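Local coordinates for protein aldehyde dehydrogenase (Staphylococcus aureus, PDB 6K0Z) that oxidises 4,4'-diaponeurosporen-4-al to 4,4'-diaponeurosporenoic acid, probably with NAD+ as electron acceptor, in the biosynthesis of the carotenoid staphyloxanthin, at residues Leu37-Lys42 and Glu163-Asn168; Lys221-Val226 and Pro254-Val259; Val259-Lys264 and Ile351-Ser356. The protein carries 1 engineered substitution. All coordinates share one frame; numbering follows the deposited sequence.

Interaction 1 (Leu37-Lys42 and Glu163-Asn168); sequences LKKLSK and ETFDAN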
loop_
_atom_site.group_PDB
_atom_site.type_symbol
_atom_site.label_atom_id
_atom_site.label_comp_id
_atom_site.label_asym_id
_atom_site.label_seq_id
_atom_site.Cartn_x
_atom_site.Cartn_y
_atom_site.Cartn_z
ATOM N N LEU A 37 -6.173 -9.066 -22.584
ATOM C CA LEU A 37 -4.726 -8.945 -22.726
ATOM C C LEU A 37 -4.285 -9.289 -24.141
ATOM O O LEU A 37 -3.464 -8.582 -24.731
ATOM C CB LEU A 37 -4.010 -9.834 -21.695
ATOM C CG LEU A 37 -4.035 -9.336 -20.250
ATOM C CD1 LEU A 37 -3.423 -10.374 -19.306
ATOM C CD2 LEU A 37 -3.346 -7.963 -20.116
ATOM N N LYS A 38 -4.836 -10.363 -24.708
ATOM C CA LYS A 38 -4.519 -10.713 -26.088
ATOM C C LYS A 38 -4.908 -9.588 -27.039
ATOM O O LYS A 38 -4.095 -9.152 -27.860
ATOM C CB LYS A 38 -5.218 -12.016 -26.477
ATOM N N LYS A 39 -6.147 -9.095 -26.932
ATOM C CA LYS A 39 -6.582 -8.013 -27.813
ATOM C C LYS A 39 -5.680 -6.790 -27.678
ATOM O O LYS A 39 -5.401 -6.100 -28.668
ATOM C CB LYS A 39 -8.035 -7.630 -27.521
ATOM C CG LYS A 39 -8.980 -8.801 -27.339
ATOM C CD LYS A 39 -10.408 -8.442 -27.716
ATOM C CE LYS A 39 -10.869 -7.186 -27.017
ATOM N NZ LYS A 39 -12.321 -6.918 -27.224
ATOM N N LEU A 40 -5.210 -6.508 -26.462
ATOM C CA LEU A 40 -4.338 -5.357 -26.270
ATOM C C LEU A 40 -3.011 -5.554 -26.984
ATOM O O LEU A 40 -2.530 -4.650 -27.678
ATOM C CB LEU A 40 -4.109 -5.110 -24.785
ATOM C CG LEU A 40 -3.173 -3.939 -24.506
ATOM C CD1 LEU A 40 -3.677 -2.684 -25.192
ATOM C CD2 LEU A 40 -3.060 -3.737 -23.022
ATOM N N SER A 41 -2.394 -6.726 -26.809
ATOM C CA SER A 41 -1.146 -7.018 -27.506
ATOM C C SER A 41 -1.321 -6.858 -29.009
ATOM O O SER A 41 -0.531 -6.174 -29.667
ATOM C CB SER A 41 -0.668 -8.427 -27.161
ATOM O OG SER A 41 0.579 -8.713 -27.770
ATOM N N LYS A 42 -2.378 -7.458 -29.562
ATOM C CA LYS A 42 -2.643 -7.334 -30.992
ATOM C C LYS A 42 -2.882 -5.882 -31.385
ATOM O O LYS A 42 -2.407 -5.426 -32.434
ATOM C CB LYS A 42 -3.843 -8.205 -31.374
ATOM C CG LYS A 42 -4.535 -7.802 -32.674
ATOM C CD LYS A 42 -5.951 -8.399 -32.775
ATOM C CE LYS A 42 -6.967 -7.344 -33.209
ATOM N NZ LYS A 42 -7.049 -6.195 -32.228
ATOM N N GLU A 163 -11.130 1.447 -30.327
ATOM C CA GLU A 163 -11.267 0.403 -31.333
ATOM C C GLU A 163 -11.199 -0.983 -30.701
ATOM O O GLU A 163 -11.883 -1.909 -31.147
ATOM C CB GLU A 163 -10.191 0.561 -32.407
ATOM C CG GLU A 163 -10.308 -0.440 -33.543
ATOM C CD GLU A 163 -8.947 -0.907 -34.030
ATOM O OE1 GLU A 163 -8.365 -0.237 -34.909
ATOM O OE2 GLU A 163 -8.460 -1.944 -33.531
ATOM N N THR A 164 -10.395 -1.144 -29.649
ATOM C CA THR A 164 -10.189 -2.473 -29.084
ATOM C C THR A 164 -11.278 -2.849 -28.086
ATOM O O THR A 164 -11.797 -3.972 -28.121
ATOM C CB THR A 164 -8.824 -2.557 -28.409
ATOM O OG1 THR A 164 -7.802 -2.140 -29.329
ATOM C CG2 THR A 164 -8.565 -3.988 -27.966
ATOM N N PHE A 165 -11.627 -1.934 -27.184
ATOM C CA PHE A 165 -12.508 -2.220 -26.061
ATOM C C PHE A 165 -13.741 -1.325 -26.088
ATOM O O PHE A 165 -13.765 -0.269 -26.725
ATOM C CB PHE A 165 -11.781 -2.021 -24.718
ATOM C CG PHE A 165 -10.448 -2.701 -24.633
ATOM C CD1 PHE A 165 -10.359 -4.023 -24.249
ATOM C CD2 PHE A 165 -9.280 -2.008 -24.917
ATOM C CE1 PHE A 165 -9.135 -4.650 -24.162
ATOM C CE2 PHE A 165 -8.056 -2.632 -24.832
ATOM C CZ PHE A 165 -7.985 -3.956 -24.455
ATOM N N ASP A 166 -14.773 -1.762 -25.370
ATOM C CA ASP A 166 -15.931 -0.910 -25.136
ATOM C C ASP A 166 -15.631 0.071 -24.017
ATOM O O ASP A 166 -14.895 -0.250 -23.078
ATOM C CB ASP A 166 -17.157 -1.744 -24.786
ATOM C CG ASP A 166 -17.577 -2.665 -25.916
ATOM O OD1 ASP A 166 -17.392 -2.271 -27.086
ATOM O OD2 ASP A 166 -18.125 -3.760 -25.643
ATOM N N ALA A 167 -16.206 1.274 -24.116
ATOM C CA ALA A 167 -15.857 2.334 -23.172
ATOM C C ALA A 167 -16.230 1.965 -21.744
ATOM O O ALA A 167 -15.581 2.424 -20.796
ATOM C CB ALA A 167 -16.527 3.641 -23.571
ATOM N N ASN A 168 -17.256 1.132 -21.563
ATOM C CA ASN A 168 -17.643 0.768 -20.208
ATOM C C ASN A 168 -16.630 -0.152 -19.543
ATOM O O ASN A 168 -16.720 -0.374 -18.332
ATOM C CB ASN A 168 -19.029 0.124 -20.212
ATOM C CG ASN A 168 -19.084 -1.152 -21.026
ATOM O OD1 ASN A 168 -18.171 -1.464 -21.786
ATOM N ND2 ASN A 168 -20.176 -1.890 -20.883
#
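The carbonyl oxygen of Thr-164 accepts a hydrogen bond from the amine of Lys-39, with NZ and O 3.1 Å apart. The donor comes in at a C=O...N angle of 157° and lies 23° out of the carbonyl plane. Phe-165 is the first residue to leave helical geometry, which places the acceptor in the last turn of helix 151-164. A positive charge near this end would be expected to interact favourably with the helix dipole. Lys-39 reaches it through a bend in the middle of its chain (chi3 -52°), which turns the ammonium group toward the carbonyl.

Beneath this bond the contact is apolar. The side chains of Lys-39 and Thr-164 slide past one another in opposite directions, and the methyl CG2 of Thr-164 rests 3.7 Å from CB of Lys-39. That methyl stands anti to the backbone nitrogen, while OG1 turns back into its own helix and is satisfied by the carbonyl of Leu-160. The same methyl also sits 3.4 Å above the Phe-165 ring plane, offset toward the rim. At the edge of this ring, near its plane, CB of Leu-40 approaches CZ of Phe-165 to 4.1 Å, and CE of Lys-39 meets CE1 of Phe-165 obliquely at 4.2 Å.

Leu-40 packs further on Phe-129 and Ile-136 of helix 126-138 and on Ile-78 of helix 63-89, so the contact borders a multi-helix layer. In fold terms, the flank of helix 30-46 meets the C-terminal end of helix 151-164, the connection between parallel neighbouring strands 141-145 and 170-172 in a beta-alpha-beta unit of the Rossmann-like region characteristic of aldehyde dehydrogenases.

Interaction 2 (Lys221-Val226 and Pro254-Val259); sequences KSPVIV and PDYILV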
loop_
_atom_site.group_PDB
_atom_site.type_symbol
_atom_site.label_atom_id
_atom_site.label_comp_id
_atom_site.label_asym_id
_atom_site.label_seq_id
_atom_site.Cartn_x
_atom_site.Cartn_y
_atom_site.Cartn_z
ATOM N N LYS A 221 15.210 14.740 -7.126
ATOM C CA LYS A 221 16.484 14.952 -7.816
ATOM C C LYS A 221 17.377 13.739 -7.573
ATOM O O LYS A 221 17.934 13.576 -6.490
ATOM C CB LYS A 221 17.149 16.249 -7.355
ATOM C CG LYS A 221 16.486 17.497 -7.926
ATOM C CD LYS A 221 17.100 18.777 -7.371
ATOM C CE LYS A 221 18.478 19.029 -7.941
ATOM N NZ LYS A 221 18.396 19.633 -9.294
ATOM N N SER A 222 17.516 12.899 -8.569
ATOM C CA SER A 222 18.191 11.632 -8.401
ATOM C C SER A 222 19.692 11.829 -8.334
ATOM O O SER A 222 20.295 12.348 -9.296
ATOM C CB SER A 222 17.818 10.712 -9.512
ATOM O OG SER A 222 16.499 10.245 -9.294
ATOM N N PRO A 223 20.344 11.467 -7.231
ATOM C CA PRO A 223 21.802 11.677 -7.149
ATOM C C PRO A 223 22.565 10.582 -7.879
ATOM O O PRO A 223 22.045 9.506 -8.149
ATOM C CB PRO A 223 22.118 11.615 -5.638
ATOM C CG PRO A 223 20.955 10.885 -5.048
ATOM C CD PRO A 223 19.770 11.038 -5.938
ATOM N N VAL A 224 23.792 10.901 -8.243
ATOM C CA VAL A 224 24.745 9.893 -8.666
ATOM C C VAL A 224 26.107 10.203 -8.043
ATOM O O VAL A 224 26.695 11.262 -8.300
ATOM C CB VAL A 224 24.836 9.744 -10.203
ATOM C CG1 VAL A 224 25.013 11.085 -10.875
ATOM C CG2 VAL A 224 25.934 8.766 -10.595
ATOM N N ILE A 225 26.588 9.283 -7.208
ATOM C CA ILE A 225 27.861 9.415 -6.519
ATOM C C ILE A 225 28.919 8.733 -7.379
ATOM O O ILE A 225 28.882 7.515 -7.576
ATOM C CB ILE A 225 27.789 8.796 -5.120
ATOM C CG1 ILE A 225 26.627 9.406 -4.330
ATOM C CG2 ILE A 225 29.105 8.980 -4.385
ATOM C CD1 ILE A 225 26.154 8.555 -3.180
ATOM N N VAL A 226 29.845 9.523 -7.911
ATOM C CA VAL A 226 31.000 9.012 -8.643
ATOM C C VAL A 226 32.193 9.071 -7.698
ATOM O O VAL A 226 32.682 10.153 -7.354
ATOM C CB VAL A 226 31.251 9.800 -9.932
ATOM C CG1 VAL A 226 32.358 9.144 -10.735
ATOM C CG2 VAL A 226 29.962 9.876 -10.751
ATOM N N PRO A 254 19.633 10.554 -13.956
ATOM C CA PRO A 254 20.519 11.293 -13.048
ATOM C C PRO A 254 20.279 12.784 -13.195
ATOM O O PRO A 254 20.433 13.355 -14.275
ATOM C CB PRO A 254 21.925 10.882 -13.504
ATOM C CG PRO A 254 21.751 10.326 -14.884
ATOM C CD PRO A 254 20.379 9.726 -14.917
ATOM N N ASP A 255 19.870 13.406 -12.097
ATOM C CA ASP A 255 19.623 14.839 -12.091
ATOM C C ASP A 255 20.877 15.655 -11.811
ATOM O O ASP A 255 20.987 16.786 -12.296
ATOM C CB ASP A 255 18.556 15.174 -11.056
ATOM C CG ASP A 255 18.050 16.575 -11.193
ATOM O OD1 ASP A 255 18.707 17.513 -10.687
ATOM O OD2 ASP A 255 16.992 16.730 -11.832
ATOM N N TYR A 256 21.819 15.124 -11.031
ATOM C CA TYR A 256 23.067 15.827 -10.768
ATOM C C TYR A 256 24.093 14.824 -10.269
ATOM O O TYR A 256 23.741 13.762 -9.752
ATOM C CB TYR A 256 22.879 16.959 -9.756
ATOM C CG TYR A 256 22.477 16.488 -8.382
ATOM C CD1 TYR A 256 23.432 16.127 -7.443
ATOM C CD2 TYR A 256 21.141 16.407 -8.023
ATOM C CE1 TYR A 256 23.067 15.701 -6.185
ATOM C CE2 TYR A 256 20.768 15.980 -6.773
ATOM C CZ TYR A 256 21.734 15.629 -5.857
ATOM O OH TYR A 256 21.362 15.204 -4.605
ATOM N N ILE A 257 25.369 15.184 -10.417
ATOM C CA ILE A 257 26.484 14.307 -10.073
ATOM C C ILE A 257 27.156 14.823 -8.810
ATOM O O ILE A 257 27.468 16.016 -8.704
ATOM C CB ILE A 257 27.510 14.206 -11.214
ATOM C CG1 ILE A 257 26.867 13.635 -12.476
ATOM C CG2 ILE A 257 28.700 13.352 -10.781
ATOM C CD1 ILE A 257 27.857 13.365 -13.587
ATOM N N LEU A 258 27.384 13.924 -7.860
ATOM C CA LEU A 258 28.277 14.178 -6.734
ATOM C C LEU A 258 29.556 13.405 -7.021
ATOM O O LEU A 258 29.625 12.195 -6.785
ATOM C CB LEU A 258 27.651 13.756 -5.409
ATOM C CG LEU A 258 26.465 14.558 -4.880
ATOM C CD1 LEU A 258 26.006 13.991 -3.549
ATOM C CD2 LEU A 258 26.840 16.015 -4.737
ATOM N N VAL A 259 30.565 14.107 -7.536
ATOM C CA VAL A 259 31.816 13.499 -7.978
ATOM C C VAL A 259 32.920 13.887 -7.003
ATOM O O VAL A 259 33.031 15.055 -6.609
ATOM C CB VAL A 259 32.166 13.913 -9.419
ATOM C CG1 VAL A 259 32.247 15.417 -9.548
ATOM C CG2 VAL A 259 33.461 13.284 -9.853
#
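Lys-221 and Asp-255 cross obliquely, and two successive bends in the lysine chain (chi3 73°, chi4 80°) fold NZ back to within 2.6 Å of Asp-255 OD1. In this salt bridge NZ meets OD1 on its syn side, 27° out of the carboxylate plane; the carbonyl of Glu-342 also takes a bond from NZ, and Asp-255 OD2 holds the amide of Ile-344. Lys-221 crosses the Tyr-256 side chain at about a right angle, its CB lying at the ring edge 3.7 Å from CE2. CA of Pro-223 instead lies over one face of that ring, offset toward the rim, and its CB reaches the hydroxyl end, 3.8 Å from OH of Tyr-256.

The backbones between form the parallel strand pair of a beta-alpha-beta crossover, in which helix 232-244 connects strand 223-226 to strand 256-260. Leu-258 N donates to Val-224 O at 2.8 Å, and Leu-258 O receives Val-226 N at 2.9 Å.

On the sheet face of Val-224, Val-226 and Ile-257, Val-224 and Ile-257 lie side by side and point the same way, their CG1 atoms 3.5 Å apart. Val-226 crosses Ile-257 at a slant, CG2 to CG2 3.7 Å. The Ser-222 side chain, bonded to Ser-372 OG, lies about 7 Å from that of Ser-251, at a predicted active-site position.

Interaction 3 (Val259-Lys264 and Ile351-Ser356); sequences VHESVK and ILTYQS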
loop_
_atom_site.group_PDB
_atom_site.type_symbol
_atom_site.label_atom_id
_atom_site.label_comp_id
_atom_site.label_asym_id
_atom_site.label_seq_id
_atom_site.Cartn_x
_atom_site.Cartn_y
_atom_site.Cartn_z
ATOM N N VAL A 259 30.565 14.107 -7.536
ATOM C CA VAL A 259 31.816 13.499 -7.978
ATOM C C VAL A 259 32.920 13.887 -7.003
ATOM O O VAL A 259 33.031 15.055 -6.609
ATOM C CB VAL A 259 32.166 13.913 -9.419
ATOM C CG1 VAL A 259 32.247 15.417 -9.548
ATOM C CG2 VAL A 259 33.461 13.284 -9.853
ATOM N N HIS A 260 33.719 12.901 -6.603
ATOM C CA HIS A 260 34.817 13.150 -5.687
ATOM C C HIS A 260 35.775 14.174 -6.284
ATOM O O HIS A 260 35.939 14.267 -7.503
ATOM C CB HIS A 260 35.545 11.843 -5.374
ATOM C CG HIS A 260 36.646 11.989 -4.372
ATOM N ND1 HIS A 260 37.893 12.474 -4.703
ATOM C CD2 HIS A 260 36.687 11.718 -3.046
ATOM C CE1 HIS A 260 38.655 12.495 -3.624
ATOM N NE2 HIS A 260 37.947 12.041 -2.604
ATOM N N GLU A 261 36.391 14.967 -5.406
ATOM C CA GLU A 261 37.292 16.036 -5.821
ATOM C C GLU A 261 38.321 15.569 -6.845
ATOM O O GLU A 261 38.461 16.156 -7.924
ATOM C CB GLU A 261 38.000 16.602 -4.587
ATOM C CG GLU A 261 38.043 18.103 -4.512
ATOM C CD GLU A 261 38.240 18.581 -3.094
ATOM O OE1 GLU A 261 37.373 19.331 -2.589
ATOM O OE2 GLU A 261 39.251 18.187 -2.471
ATOM N N SER A 262 39.037 14.493 -6.515
ATOM C CA SER A 262 40.179 14.067 -7.318
ATOM C C SER A 262 39.786 13.730 -8.755
ATOM O O SER A 262 40.470 14.136 -9.702
ATOM C CB SER A 262 40.855 12.871 -6.652
ATOM O OG SER A 262 40.008 11.738 -6.656
ATOM N N VAL A 263 38.691 12.985 -8.946
ATOM C CA VAL A 263 38.340 12.480 -10.273
ATOM C C VAL A 263 37.481 13.444 -11.080
ATOM O O VAL A 263 37.101 13.124 -12.214
ATOM C CB VAL A 263 37.592 11.137 -10.164
ATOM C CG1 VAL A 263 38.440 10.113 -9.427
ATOM C CG2 VAL A 263 36.279 11.348 -9.453
ATOM N N LYS A 264 37.192 14.626 -10.541
ATOM C CA LYS A 264 36.140 15.473 -11.095
ATOM C C LYS A 264 36.432 15.898 -12.535
ATOM O O LYS A 264 35.523 15.936 -13.373
ATOM C CB LYS A 264 35.956 16.684 -10.190
ATOM C CG LYS A 264 34.864 17.602 -10.614
ATOM C CD LYS A 264 35.446 18.963 -10.816
ATOM C CE LYS A 264 34.389 20.006 -10.697
ATOM N NZ LYS A 264 34.910 21.328 -11.132
ATOM N N ILE A 351 27.241 19.312 -12.206
ATOM C CA ILE A 351 28.220 18.458 -11.553
ATOM C C ILE A 351 28.800 19.200 -10.358
ATOM O O ILE A 351 29.277 20.333 -10.490
ATOM C CB ILE A 351 29.318 18.019 -12.533
ATOM C CG1 ILE A 351 28.696 17.161 -13.640
ATOM C CG2 ILE A 351 30.372 17.227 -11.811
ATOM C CD1 ILE A 351 28.986 17.640 -15.035
ATOM N N LEU A 352 28.752 18.557 -9.194
ATOM C CA LEU A 352 29.202 19.124 -7.933
ATOM C C LEU A 352 30.314 18.253 -7.362
ATOM O O LEU A 352 30.368 17.045 -7.613
ATOM C CB LEU A 352 28.036 19.225 -6.936
ATOM C CG LEU A 352 26.867 20.177 -7.228
ATOM C CD1 LEU A 352 25.954 19.676 -8.340
ATOM C CD2 LEU A 352 26.060 20.420 -5.966
ATOM N N THR A 353 31.205 18.864 -6.586
ATOM C CA THR A 353 32.365 18.174 -6.035
ATOM C C THR A 353 32.147 17.836 -4.566
ATOM O O THR A 353 31.446 18.550 -3.841
ATOM C CB THR A 353 33.630 19.025 -6.187
ATOM O OG1 THR A 353 33.791 19.886 -5.052
ATOM C CG2 THR A 353 33.528 19.890 -7.416
ATOM N N TYR A 354 32.755 16.739 -4.129
ATOM C CA TYR A 354 32.717 16.369 -2.722
ATOM C C TYR A 354 34.077 15.821 -2.321
ATOM O O TYR A 354 34.819 15.291 -3.151
ATOM C CB TYR A 354 31.598 15.351 -2.419
ATOM C CG TYR A 354 31.947 13.903 -2.699
ATOM C CD1 TYR A 354 32.558 13.115 -1.731
ATOM C CD2 TYR A 354 31.639 13.316 -3.922
ATOM C CE1 TYR A 354 32.874 11.793 -1.978
ATOM C CE2 TYR A 354 31.944 11.993 -4.178
ATOM C CZ TYR A 354 32.565 11.237 -3.206
ATOM O OH TYR A 354 32.873 9.920 -3.462
ATOM N N GLN A 355 34.394 15.964 -1.032
ATOM C CA GLN A 355 35.662 15.507 -0.477
ATOM C C GLN A 355 35.523 14.165 0.232
ATOM O O GLN A 355 36.130 13.170 -0.177
ATOM C CB GLN A 355 36.220 16.560 0.492
ATOM C CG GLN A 355 37.243 17.484 -0.130
ATOM C CD GLN A 355 37.645 18.641 0.772
ATOM O OE1 GLN A 355 37.781 18.485 1.989
ATOM N NE2 GLN A 355 37.845 19.811 0.175
ATOM N N SER A 356 34.745 14.131 1.304
ATOM C CA SER A 356 34.510 12.933 2.088
ATOM C C SER A 356 33.192 12.297 1.672
ATOM O O SER A 356 32.264 12.983 1.240
ATOM C CB SER A 356 34.483 13.269 3.582
ATOM O OG SER A 356 33.653 12.379 4.294
#
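Ile-351 touches Val-259 through their branch methyls, CG2 against CG1 at 3.5 Å. O of Leu-352 next takes an almost straight bond from Val-259 N (2.9 Å, 174° at the hydrogen). Thr-353 turns its CG2 toward the aliphatic end of Lys-264, 3.4 Å from CE, while Lys-264 NZ continues to a salt bridge with Asp-331. Tyr-354 gives its amide to Val-259 O, and its ring presents a face to His-260, whose CA lies over it, 3.8 Å from the ring centroid. The imidazole points its edge at that face in a T-shaped pair with planes at 85°. The hydrogen bond from the backbone N of Ser-262 to His-260 ND1 should steady the imidazole's rotation. Tyr-354 O meanwhile accepts Glu-261 N at 2.8 Å. Gln-355 runs alongside Glu-261, pointing the same way, and its NE2 donates to the syn lone pair of Glu-261 OE1 at 2.8 Å, although the amide and carboxylate planes stand 70° apart. Ser-356 is the N-cap of helix 357-366, its OG bonded to Asp-358 N. Strand 348-354 lies between strands 256-260 and 324-330, parallel to both, with Leu-352 packed on Phe-363 and Tyr-354 on Ala-360 of helix 357-366.

From the N terminus, interaction 1 comes first: it closes a span of 120 intervening residues, bringing helix 30-46 against the end of helix 151-164, and is complete before the others begin. Interaction 2 closes a short loop of 27 residues, the helical crossover joining strands 223-226 and 256-260. Interaction 3 follows in series, sharing Val-259, and spans 86 residues to bring strand 348-354 to the other side of strand 256-260. No two loops nest or cross. Interactions 2 and 3 thus build adjacent seams of one sheet, their centres about 11 Å apart, whereas interaction 1 lies across the chain's centre, its nearest atoms about 28 Å from interaction 2.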